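Local coordinates for N-acetyltransferase family protein (Bacillus anthracis, PDB 3LNB), which probably transfers acetyl groups from acetyl-coenzyme A to arylamines and inactivates the antibiotic sulfamethoxazole, at residues A[234-237]-A[238-242]. The protein carries 1 engineered substitution. Numbering follows the deposited sequence.
Sequences IQKV and IVEHK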
loop_
_atom_site.group_PDB
_atom_site.type_symbol
_atom_site.label_atom_id
_atom_site.label_comp_id
_atom_site.label_asym_id
_atom_site.label_seq_id
_atom_site.Cartn_x
_atom_site.Cartn_y
_atom_site.Cartn_z
ATOM N N ILE A 234 12.343 8.283 -3.568
ATOM C CA ILE A 234 10.919 8.503 -3.376
ATOM C C ILE A 234 10.639 8.686 -1.886
ATOM O O ILE A 234 9.859 9.553 -1.494
ATOM C CB ILE A 234 10.084 7.313 -3.923
ATOM C CG1 ILE A 234 10.212 7.243 -5.449
ATOM C CG2 ILE A 234 8.618 7.472 -3.534
ATOM C CD1 ILE A 234 9.462 6.074 -6.098
ATOM N N GLN A 235 11.283 7.877 -1.051
ATOM C CA GLN A 235 11.068 7.995 0.382
ATOM C C GLN A 235 11.503 9.373 0.864
ATOM O O GLN A 235 10.787 10.031 1.618
ATOM C CB GLN A 235 11.847 6.925 1.151
ATOM C CG GLN A 235 11.585 6.968 2.643
ATOM C CD GLN A 235 12.266 5.842 3.406
ATOM O OE1 GLN A 235 11.640 5.181 4.233
ATOM N NE2 GLN A 235 13.553 5.629 3.141
ATOM N N LYS A 236 12.672 9.813 0.420
ATOM C CA LYS A 236 13.174 11.113 0.837
ATOM C C LYS A 236 12.245 12.258 0.437
ATOM O O LYS A 236 12.049 13.198 1.210
ATOM C CB LYS A 236 14.583 11.339 0.280
ATOM C CG LYS A 236 15.180 12.700 0.631
ATOM C CD LYS A 236 15.040 13.057 2.121
ATOM C CE LYS A 236 15.929 12.215 3.019
ATOM N NZ LYS A 236 15.932 12.758 4.425
ATOM N N VAL A 237 11.670 12.187 -0.761
ATOM C CA VAL A 237 10.755 13.228 -1.229
ATOM C C VAL A 237 9.485 13.271 -0.376
ATOM O O VAL A 237 8.906 14.330 -0.153
ATOM C CB VAL A 237 10.336 12.999 -2.704
ATOM C CG1 VAL A 237 9.318 14.054 -3.127
ATOM C CG2 VAL A 237 11.552 13.055 -3.608
ATOM N N ILE A 238 9.052 12.107 0.093
ATOM C CA ILE A 238 7.862 12.017 0.922
ATOM C C ILE A 238 8.168 12.524 2.333
ATOM O O ILE A 238 7.293 13.045 3.035
ATOM C CB ILE A 238 7.358 10.564 0.948
ATOM C CG1 ILE A 238 6.705 10.241 -0.403
ATOM C CG2 ILE A 238 6.407 10.347 2.108
ATOM C CD1 ILE A 238 6.175 8.829 -0.512
ATOM N N VAL A 239 9.425 12.377 2.731
ATOM C CA VAL A 239 9.882 12.836 4.031
ATOM C C VAL A 239 10.109 14.351 4.049
ATOM O O VAL A 239 9.867 14.999 5.066
ATOM C CB VAL A 239 11.220 12.163 4.430
ATOM C CG1 VAL A 239 11.749 12.781 5.725
ATOM C CG2 VAL A 239 11.026 10.673 4.604
ATOM N N GLU A 240 10.543 14.924 2.926
ATOM C CA GLU A 240 10.841 16.361 2.888
ATOM C C GLU A 240 10.024 17.311 1.997
ATOM O O GLU A 240 10.035 18.522 2.228
ATOM C CB GLU A 240 12.322 16.547 2.553
ATOM C CG GLU A 240 12.634 16.393 1.063
ATOM C CD GLU A 240 14.121 16.452 0.777
ATOM O OE1 GLU A 240 14.799 17.323 1.361
ATOM O OE2 GLU A 240 14.613 15.636 -0.035
ATOM N N HIS A 241 9.316 16.806 0.991
ATOM C CA HIS A 241 8.555 17.703 0.109
ATOM C C HIS A 241 7.537 18.532 0.898
ATOM O O HIS A 241 6.815 18.003 1.742
ATOM C CB HIS A 241 7.840 16.903 -0.985
ATOM C CG HIS A 241 7.362 17.732 -2.142
ATOM N ND1 HIS A 241 6.372 18.686 -2.023
ATOM C CD2 HIS A 241 7.726 17.730 -3.449
ATOM C CE1 HIS A 241 6.142 19.231 -3.207
ATOM N NE2 HIS A 241 6.951 18.668 -4.089
ATOM N N LYS A 242 7.494 19.833 0.623
ATOM C CA LYS A 242 6.567 20.737 1.311
ATOM C C LYS A 242 5.115 20.336 1.090
ATOM O O LYS A 242 4.263 20.588 1.941
ATOM C CB LYS A 242 6.770 22.174 0.826
ATOM C CG LYS A 242 8.156 22.727 1.113
ATOM C CD LYS A 242 8.355 22.976 2.600
ATOM C CE LYS A 242 7.456 24.107 3.097
ATOM N NZ LYS A 242 7.846 25.427 2.497
#
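Lys236 and Glu240, one turn apart at the C-terminal end of helix 228-240, cross at about a right angle. Glu240 OE2 meets the aliphatic part of the lysine, 3.1 Å from Lys236 CG, because CG of Glu240 sits between its backbone N and carbonyl carbon (chi1 79°) and the chain runs extended beyond it. The bent lysine chain carries its amine elsewhere: Lys236 NZ stays 5.5 Å from Glu240 OE2, too far for a salt bridge.

On the buried side, Ile234 and Ile238 lie side by side and point the same way, with Ile234 CG2 4.1 Å from Ile238 CD1. Ile234 also packs on Val139 of strand 131-145, and Ile238 on Tyr100 of helix 99-112 and on Phe246 of a loop; the Ile238 side chain lies about 5 Å from the bound coenzyme A, so this face of the helix borders the cofactor pocket.

Val237 and His241 again run alongside each other, Val237 CG1 lying 3.9 Å from His241 CB and obliquely to the ring. His241 leaves helical geometry, yet its N still donates to Val237 O at 2.8 Å, while its ND1 accepts a hydrogen bond from Glu243 N, just beyond the helix, which helps fix the ring's rotation.

Ile238 N, Val239 N and Glu240 N donate to Ile234 O, Gln235 O and Lys236 O, the i to i+4 pattern of an alpha-helix. Backbone bonds and apolar contacts therefore bind this last turn, and the opposite charges of Lys236 and Glu240, not in contact, probably add only a modest attraction on this solvent-exposed side.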